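Local coordinates for type IV secretion system protein DotB (Yersinia pseudotuberculosis IP 31758, PDB 6GEF) that probably hydrolyses ATP as a hexameric ATPase of a type IVb secretion system, supplying energy for secretion, at residues 133-138 / 144-149; 263-268 / 272-277; 327-332 / 396-401. All blocks are in the same frame, centred on the assembly; numbering follows the deposited sequence.

Interaction 1. Residues 133-138 / 144-149; sequences VNISPV and TTAEIV
Val-138 meets two neighbours on the facing strand, and its two methyls divide the work. CG1 lies 3.5 Å from CB of Glu-147, while CG2 approaches CG2 of Thr-145. A chi1 of -64° sets CG1 anti to the carbonyl carbon, toward Glu-147, and leaves CG2 between that carbon and the backbone N, toward Thr-145. Farther along, Ile-135 and Ile-148 run alongside each other in the same direction, CG1 to CG1 at 3.9 Å; CG2 of Ile-135 turns instead to CB of Ala-146, 3.8 Å away, and CG1 of Val-133 reaches CG2 of Ile-148.

These packings ride on a beta hairpin made by strands 128-140 and 143-153. Paired backbone bonds link Asn-134 with Val-149, Ser-136 with Glu-147 and Val-138 with Thr-145, and between the first two of these pairs Ile-135 faces Ile-148 as a non-hydrogen-bonded pair. The hairpin lies in a six-stranded antiparallel sheet, where strand 108-115 flanks one side and strand 53-59 the other.

Helix 82-93 covers the side bearing Ile-135 and Ile-148. The other side, with Asn-134, Ser-136 and Glu-147, turns to a second subunit. OG of Ser-136 donates to OD1 of Asn-134 over 2.7 Å, in the plane of the amide and on a lone pair, and ND2 of the same amide binds OD1 of Asn-109, so both ends of the group are engaged. Glu-147 bends at chi2 and sends its carboxylate away from strand 133-138 into a salt bridge with Arg-255 of the second subunit.

Interaction 2. Residues 263-268 / 272-277; sequences GELRDK and ESAFEA
Leu-265 and Ala-274 pack at the turn of a beta-alpha-beta unit, where strand 259-264 passes into helix 268-280 before the chain returns as strand 284-288. The sequence Gly-Glu-Leu-Arg-Asp, which runs from the end of strand 259-264 into the loop, is consistent with the Walker B region of secretion ATPases of the GspE family. CD2 of Leu-265 touches CB of Ala-274 at 3.6 Å, so that the leucine branch packs on the helix there. Met-181 and Ala-286 of the central sheet also border the leucine.

At the start of the helix, Lys-268 and Glu-272 are joined by backbone and side chain. The N-H of Glu-272 donates to O of Lys-268 over 2.9 Å with an N-H...O angle of 162°, the i to i+4 bond of the first turn. In the side chains, the lysine leaves with CG anti to its own N (chi1 -176°) and runs out obliquely across the glutamate. OE2 of Glu-272 lies 3.2 Å from CE of Lys-268 but 3.7 Å from NZ, a long salt bridge, and Phe-304 packs on both side chains.

The preceding loop is held in shape by polar groups. Asp-267 caps the helix start at the N-cap position, and OG of Ser-270 bonds to both O of Asp-267 and N of Arg-266. NE of Arg-266 forms a salt bridge of 2.9 Å with OE2 of Glu-264.

Since the ammonium stands farther from the carboxylate than the lysine's own CE does, the attraction between Lys-268 and Glu-272 is probably diffuse, leaving the backbone bond as the directional link.

Interaction 3. Residues 327-332 / 396-401; sequences TLVRKT and KRLSMM
The carbonyl O of Lys-396, in the helical turn that brings Leu-398 to Thr-327, accepts two donors. N of Met-400 reaches it over 2.9 Å as the ordinary helical bond, and OG of Ser-399 also donates to it, in the carbonyl plane and on a lone pair. At the next residue, N of Met-401 lies 3.0 Å from O of Leu-398 in an i to i+3 backbone hydrogen bond.

None of these bonds crosses to the strand; the contact itself is mostly apolar. CD1 of Leu-398 meets CG2 of Thr-327 at 3.8 Å, the two side chains passing one another on opposed headings. The leucine's CG is anti to its backbone N (chi1 177°), and this carries the branch out to the strand. Beside it, CG1 of Val-329 stands 4.3 Å from the same CD1, so a single methyl serves two strand residues. Met-401 approaches from the edge of the patch, its SD 4.5 Å from OG1 of Thr-327.

Strand 320-330 is the next-to-last strand of the mixed sheet of the P-loop NTPase domain, pairing antiparallel with strand 336-344, and helix 392-400 lies over it near the C-terminus of the chain. The side chain of Thr-327 comes close to, but makes no contact with, a loop whose sequence is consistent with a Walker A motif. Leu-398 reaches farther, to Ala-339 on the neighbouring strand and to Phe-377 and Ala-381 of helix 377-386. Toward the strand's end, Arg-330 turns its guanidinium away from the helix: NE bonds to O of Gly-334 and NH2 to O of Lys-69.

How the interactions relate
The three contacts show how chemistry follows place in a fold. Interaction 1 is buried and dominated by backbone pairing inside an antiparallel sheet, with one side committed to another subunit. Interactions 2 and 3 are partly buried and smaller, and each sets a helix against the same mixed sheet: the former joins a strand to the helix directly following it, the latter brings together parts 64 residues apart. Interaction 2 combines a methyl contact with a helix bond and loosely paired charges, whereas interaction 3 crosses mainly by methyl contacts, without any hydrogen bond. The centres of interactions 1 and 2 lie about 35 Å apart, and no two contacts touch.

Interaction 1. Residues 133-138 / 144-149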
# COMPACT_ATOMS: atom_id res chain seq x y z
N VAL A 133 -30.49 15.90 -16.41
CA VAL A 133 -29.73 17.05 -16.83
C VAL A 133 -28.30 16.87 -16.35
O VAL A 133 -28.01 16.91 -15.15
CB VAL A 133 -30.34 18.36 -16.24
CG1 VAL A 133 -29.53 19.57 -16.68
CG2 VAL A 133 -31.80 18.48 -16.66
N ASN A 134 -27.39 16.69 -17.31
CA ASN A 134 -25.97 16.82 -17.07
C ASN A 134 -25.48 18.16 -17.59
O ASN A 134 -25.76 18.51 -18.73
CB ASN A 134 -25.21 15.69 -17.79
CG ASN A 134 -23.73 15.93 -17.83
OD1 ASN A 134 -23.20 16.38 -18.85
ND2 ASN A 134 -23.05 15.59 -16.77
N ILE A 135 -24.76 18.89 -16.75
CA ILE A 135 -24.12 20.14 -17.12
C ILE A 135 -22.61 19.97 -17.00
O ILE A 135 -22.11 19.76 -15.91
CB ILE A 135 -24.62 21.31 -16.24
CG1 ILE A 135 -26.13 21.47 -16.39
CG2 ILE A 135 -23.93 22.61 -16.63
CD1 ILE A 135 -26.72 22.67 -15.74
N SER A 136 -21.91 20.10 -18.10
CA SER A 136 -20.50 19.71 -18.20
C SER A 136 -19.68 20.85 -18.77
O SER A 136 -20.12 21.49 -19.73
CB SER A 136 -20.30 18.46 -19.08
OG SER A 136 -20.70 17.28 -18.41
N PRO A 137 -18.51 21.14 -18.19
CA PRO A 137 -17.65 22.16 -18.78
C PRO A 137 -17.33 21.86 -20.24
O PRO A 137 -17.07 20.72 -20.61
CB PRO A 137 -16.39 22.07 -17.93
CG PRO A 137 -16.82 21.54 -16.63
CD PRO A 137 -17.98 20.62 -16.93
N VAL A 138 -17.46 22.86 -21.09
CA VAL A 138 -16.87 22.85 -22.43
C VAL A 138 -16.08 24.14 -22.63
O VAL A 138 -16.12 25.07 -21.80
CB VAL A 138 -17.95 22.74 -23.52
CG1 VAL A 138 -18.68 21.40 -23.39
CG2 VAL A 138 -18.95 23.86 -23.45
N THR A 144 -14.46 29.25 -21.14
CA THR A 144 -15.15 28.11 -20.58
C THR A 144 -16.65 28.40 -20.49
O THR A 144 -17.07 29.43 -19.92
CB THR A 144 -14.62 27.79 -19.18
OG1 THR A 144 -14.86 28.89 -18.32
CG2 THR A 144 -13.12 27.55 -19.21
N THR A 145 -17.46 27.54 -21.09
CA THR A 145 -18.90 27.60 -20.98
C THR A 145 -19.42 26.27 -20.44
O THR A 145 -18.67 25.34 -20.18
CB THR A 145 -19.54 27.94 -22.34
OG1 THR A 145 -20.91 27.50 -22.35
CG2 THR A 145 -18.79 27.26 -23.48
N ALA A 146 -20.74 26.20 -20.28
CA ALA A 146 -21.43 24.95 -20.00
C ALA A 146 -21.96 24.33 -21.29
O ALA A 146 -22.27 25.01 -22.25
CB ALA A 146 -22.59 25.24 -19.04
N GLU A 147 -22.04 23.02 -21.26
CA GLU A 147 -22.94 22.27 -22.17
C GLU A 147 -23.96 21.53 -21.32
O GLU A 147 -23.60 20.89 -20.33
CB GLU A 147 -22.14 21.26 -23.02
CG GLU A 147 -22.52 21.29 -24.49
CD GLU A 147 -23.08 19.97 -24.96
OE1 GLU A 147 -22.46 18.92 -24.66
OE2 GLU A 147 -24.11 19.98 -25.66
N ILE A 148 -25.21 21.62 -21.72
CA ILE A 148 -26.32 20.95 -21.03
C ILE A 148 -26.83 19.83 -21.93
O ILE A 148 -27.05 20.04 -23.13
CB ILE A 148 -27.46 21.93 -20.69
CG1 ILE A 148 -26.95 23.07 -19.81
CG2 ILE A 148 -28.59 21.21 -20.01
CD1 ILE A 148 -27.47 24.44 -20.23
N VAL A 149 -27.00 18.65 -21.35
CA VAL A 149 -27.65 17.53 -22.00
C VAL A 149 -28.78 17.03 -21.13
O VAL A 149 -28.57 16.73 -19.96
CB VAL A 149 -26.63 16.39 -22.27
CG1 VAL A 149 -27.31 15.23 -22.98
CG2 VAL A 149 -25.50 16.89 -23.16

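Interaction 2. Residues 263-268 / 272-277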
# COMPACT_ATOMS: atom_id res chain seq x y z
N GLY A 263 -29.05 -6.05 -14.14
CA GLY A 263 -28.27 -5.31 -15.10
C GLY A 263 -27.23 -6.18 -15.80
O GLY A 263 -27.42 -7.38 -15.94
N GLU A 264 -26.14 -5.55 -16.22
CA GLU A 264 -25.26 -6.15 -17.19
C GLU A 264 -24.30 -7.13 -16.51
O GLU A 264 -23.73 -6.82 -15.48
CB GLU A 264 -24.48 -5.07 -17.95
CG GLU A 264 -23.28 -4.56 -17.24
CD GLU A 264 -22.40 -3.67 -18.11
OE1 GLU A 264 -22.47 -3.76 -19.37
OE2 GLU A 264 -21.61 -2.88 -17.51
N LEU A 265 -24.11 -8.28 -17.13
CA LEU A 265 -23.06 -9.22 -16.75
C LEU A 265 -21.77 -8.81 -17.48
O LEU A 265 -21.66 -8.99 -18.68
CB LEU A 265 -23.46 -10.64 -17.14
CG LEU A 265 -24.88 -11.07 -16.77
CD1 LEU A 265 -25.23 -12.41 -17.36
CD2 LEU A 265 -25.11 -11.07 -15.27
N ARG A 266 -20.81 -8.26 -16.74
CA ARG A 266 -19.64 -7.64 -17.33
C ARG A 266 -18.34 -8.33 -16.89
O ARG A 266 -17.64 -8.88 -17.73
CB ARG A 266 -19.60 -6.14 -17.02
CG ARG A 266 -20.13 -5.77 -15.64
CD ARG A 266 -19.35 -4.62 -15.01
NE ARG A 266 -19.31 -3.43 -15.91
CZ ARG A 266 -18.48 -3.31 -16.95
NH1 ARG A 266 -17.61 -4.32 -17.27
NH2 ARG A 266 -18.54 -2.21 -17.68
N ASP A 267 -18.03 -8.29 -15.59
CA ASP A 267 -16.85 -8.96 -15.09
C ASP A 267 -17.20 -10.36 -14.55
O ASP A 267 -18.35 -10.74 -14.49
CB ASP A 267 -16.19 -8.11 -13.97
CG ASP A 267 -17.05 -7.98 -12.76
OD1 ASP A 267 -18.04 -8.72 -12.62
OD2 ASP A 267 -16.64 -7.15 -11.92
N LYS A 268 -16.16 -11.07 -14.16
CA LYS A 268 -16.33 -12.45 -13.72
C LYS A 268 -17.24 -12.50 -12.49
O LYS A 268 -18.03 -13.44 -12.35
CB LYS A 268 -14.97 -13.10 -13.45
CG LYS A 268 -15.06 -14.55 -13.08
CD LYS A 268 -13.71 -15.09 -12.61
CE LYS A 268 -13.87 -16.40 -11.83
NZ LYS A 268 -12.86 -16.52 -10.73
N GLU A 272 -20.65 -14.66 -12.06
CA GLU A 272 -20.73 -15.67 -11.01
C GLU A 272 -21.90 -15.39 -10.05
O GLU A 272 -22.60 -16.32 -9.66
CB GLU A 272 -19.42 -15.73 -10.24
CG GLU A 272 -18.33 -16.51 -10.93
CD GLU A 272 -17.04 -16.56 -10.07
OE1 GLU A 272 -16.71 -15.56 -9.30
OE2 GLU A 272 -16.32 -17.61 -10.16
N SER A 273 -22.13 -14.14 -9.74
CA SER A 273 -23.26 -13.78 -8.87
C SER A 273 -24.57 -14.05 -9.55
O SER A 273 -25.54 -14.47 -8.93
CB SER A 273 -23.13 -12.32 -8.40
OG SER A 273 -24.18 -12.04 -7.49
N ALA A 274 -24.67 -13.77 -10.84
CA ALA A 274 -25.83 -14.23 -11.62
C ALA A 274 -26.01 -15.74 -11.49
O ALA A 274 -27.12 -16.22 -11.32
CB ALA A 274 -25.67 -13.82 -13.08
N PHE A 275 -24.91 -16.49 -11.60
CA PHE A 275 -25.01 -17.94 -11.43
C PHE A 275 -25.58 -18.31 -10.08
O PHE A 275 -26.45 -19.17 -9.97
CB PHE A 275 -23.63 -18.58 -11.66
CG PHE A 275 -23.22 -18.66 -13.09
CD1 PHE A 275 -24.18 -18.57 -14.12
CD2 PHE A 275 -21.89 -18.82 -13.44
CE1 PHE A 275 -23.80 -18.64 -15.44
CE2 PHE A 275 -21.51 -18.88 -14.79
CZ PHE A 275 -22.46 -18.79 -15.77
N GLU A 276 -25.06 -17.70 -9.02
CA GLU A 276 -25.53 -17.99 -7.66
C GLU A 276 -27.02 -17.65 -7.52
O GLU A 276 -27.80 -18.46 -7.01
CB GLU A 276 -24.69 -17.26 -6.62
CG GLU A 276 -25.19 -17.40 -5.20
CD GLU A 276 -24.32 -16.70 -4.17
OE1 GLU A 276 -24.51 -16.94 -2.95
OE2 GLU A 276 -23.47 -15.83 -4.49
N ALA A 277 -27.41 -16.46 -7.95
CA ALA A 277 -28.81 -16.06 -7.88
C ALA A 277 -29.70 -17.05 -8.63
O ALA A 277 -30.71 -17.53 -8.09
CB ALA A 277 -28.99 -14.65 -8.44

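Interaction 3. Residues 327-332 / 396-401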
# COMPACT_ATOMS: atom_id res chain seq x y z
N THR A 327 -30.85 -4.77 -31.78
CA THR A 327 -30.23 -3.55 -32.30
C THR A 327 -31.30 -2.68 -32.93
O THR A 327 -32.36 -3.15 -33.33
CB THR A 327 -29.13 -3.90 -33.32
OG1 THR A 327 -28.36 -2.75 -33.63
CG2 THR A 327 -29.73 -4.39 -34.62
N LEU A 328 -30.99 -1.41 -33.05
CA LEU A 328 -31.90 -0.41 -33.62
C LEU A 328 -31.55 -0.14 -35.06
O LEU A 328 -30.40 0.17 -35.36
CB LEU A 328 -31.86 0.89 -32.80
CG LEU A 328 -32.63 0.92 -31.48
CD1 LEU A 328 -32.69 2.33 -30.96
CD2 LEU A 328 -34.00 0.26 -31.68
N VAL A 329 -32.52 -0.29 -35.95
CA VAL A 329 -32.34 -0.05 -37.38
C VAL A 329 -33.35 1.00 -37.84
O VAL A 329 -34.28 1.39 -37.12
CB VAL A 329 -32.49 -1.36 -38.17
CG1 VAL A 329 -31.41 -2.36 -37.76
CG2 VAL A 329 -33.86 -1.94 -38.03
N ARG A 330 -33.15 1.49 -39.04
CA ARG A 330 -33.87 2.64 -39.58
C ARG A 330 -35.01 2.15 -40.45
O ARG A 330 -34.78 1.43 -41.47
CB ARG A 330 -32.92 3.50 -40.43
CG ARG A 330 -33.42 4.91 -40.68
CD ARG A 330 -32.64 5.94 -39.90
NE ARG A 330 -33.50 6.82 -39.11
CZ ARG A 330 -33.12 7.41 -37.97
NH1 ARG A 330 -31.87 7.27 -37.48
NH2 ARG A 330 -34.00 8.18 -37.32
N LYS A 331 -36.23 2.50 -40.08
CA LYS A 331 -37.39 2.24 -40.94
C LYS A 331 -37.33 3.14 -42.17
O LYS A 331 -36.89 4.28 -42.11
CB LYS A 331 -38.68 2.48 -40.17
CG LYS A 331 -39.54 1.25 -39.99
CD LYS A 331 -40.95 1.61 -39.55
CE LYS A 331 -41.98 0.69 -40.21
NZ LYS A 331 -43.37 1.18 -40.28
N THR A 332 -37.83 2.62 -43.28
CA THR A 332 -38.27 3.47 -44.38
C THR A 332 -39.16 4.60 -43.86
O THR A 332 -39.06 5.74 -44.31
CB THR A 332 -39.06 2.62 -45.41
OG1 THR A 332 -40.29 2.15 -44.82
CG2 THR A 332 -38.24 1.43 -45.84
N LYS A 396 -29.52 -5.89 -45.36
CA LYS A 396 -28.24 -6.55 -45.51
C LYS A 396 -27.34 -6.33 -44.29
O LYS A 396 -26.83 -7.29 -43.71
CB LYS A 396 -27.54 -6.07 -46.79
CG LYS A 396 -26.05 -6.38 -46.87
CD LYS A 396 -25.40 -5.64 -48.02
CE LYS A 396 -24.10 -6.31 -48.41
NZ LYS A 396 -24.33 -7.57 -49.18
N ARG A 397 -27.18 -5.08 -43.89
CA ARG A 397 -26.37 -4.78 -42.72
C ARG A 397 -26.89 -5.49 -41.50
O ARG A 397 -26.11 -5.90 -40.63
CB ARG A 397 -26.28 -3.27 -42.50
CG ARG A 397 -25.51 -2.56 -43.62
CD ARG A 397 -25.04 -1.18 -43.13
NE ARG A 397 -26.15 -0.26 -42.81
CZ ARG A 397 -26.94 0.32 -43.73
NH1 ARG A 397 -26.71 0.10 -45.04
NH2 ARG A 397 -27.92 1.10 -43.34
N LEU A 398 -28.21 -5.61 -41.35
CA LEU A 398 -28.78 -6.32 -40.21
C LEU A 398 -28.44 -7.82 -40.24
O LEU A 398 -28.12 -8.41 -39.23
CB LEU A 398 -30.29 -6.09 -40.15
CG LEU A 398 -31.04 -6.84 -39.05
CD1 LEU A 398 -30.43 -6.58 -37.70
CD2 LEU A 398 -32.51 -6.52 -39.03
N SER A 399 -28.52 -8.42 -41.43
CA SER A 399 -28.08 -9.80 -41.57
C SER A 399 -26.59 -9.96 -41.25
O SER A 399 -26.19 -10.99 -40.71
CB SER A 399 -28.37 -10.30 -42.99
OG SER A 399 -27.51 -9.69 -43.93
N MET A 400 -25.79 -8.94 -41.55
CA MET A 400 -24.37 -8.98 -41.18
C MET A 400 -24.16 -9.01 -39.67
O MET A 400 -23.17 -9.52 -39.20
CB MET A 400 -23.63 -7.78 -41.80
CG MET A 400 -23.55 -7.77 -43.30
SD MET A 400 -23.40 -9.45 -44.00
CE MET A 400 -21.65 -9.76 -43.70
N MET A 401 -25.11 -8.48 -38.92
CA MET A 401 -24.90 -8.25 -37.48
C MET A 401 -24.48 -9.55 -36.78
O MET A 401 -23.73 -9.50 -35.82
CB MET A 401 -26.14 -7.65 -36.84
CG MET A 401 -26.39 -6.22 -37.24
SD MET A 401 -25.47 -5.04 -36.21
CE MET A 401 -23.97 -4.92 -37.21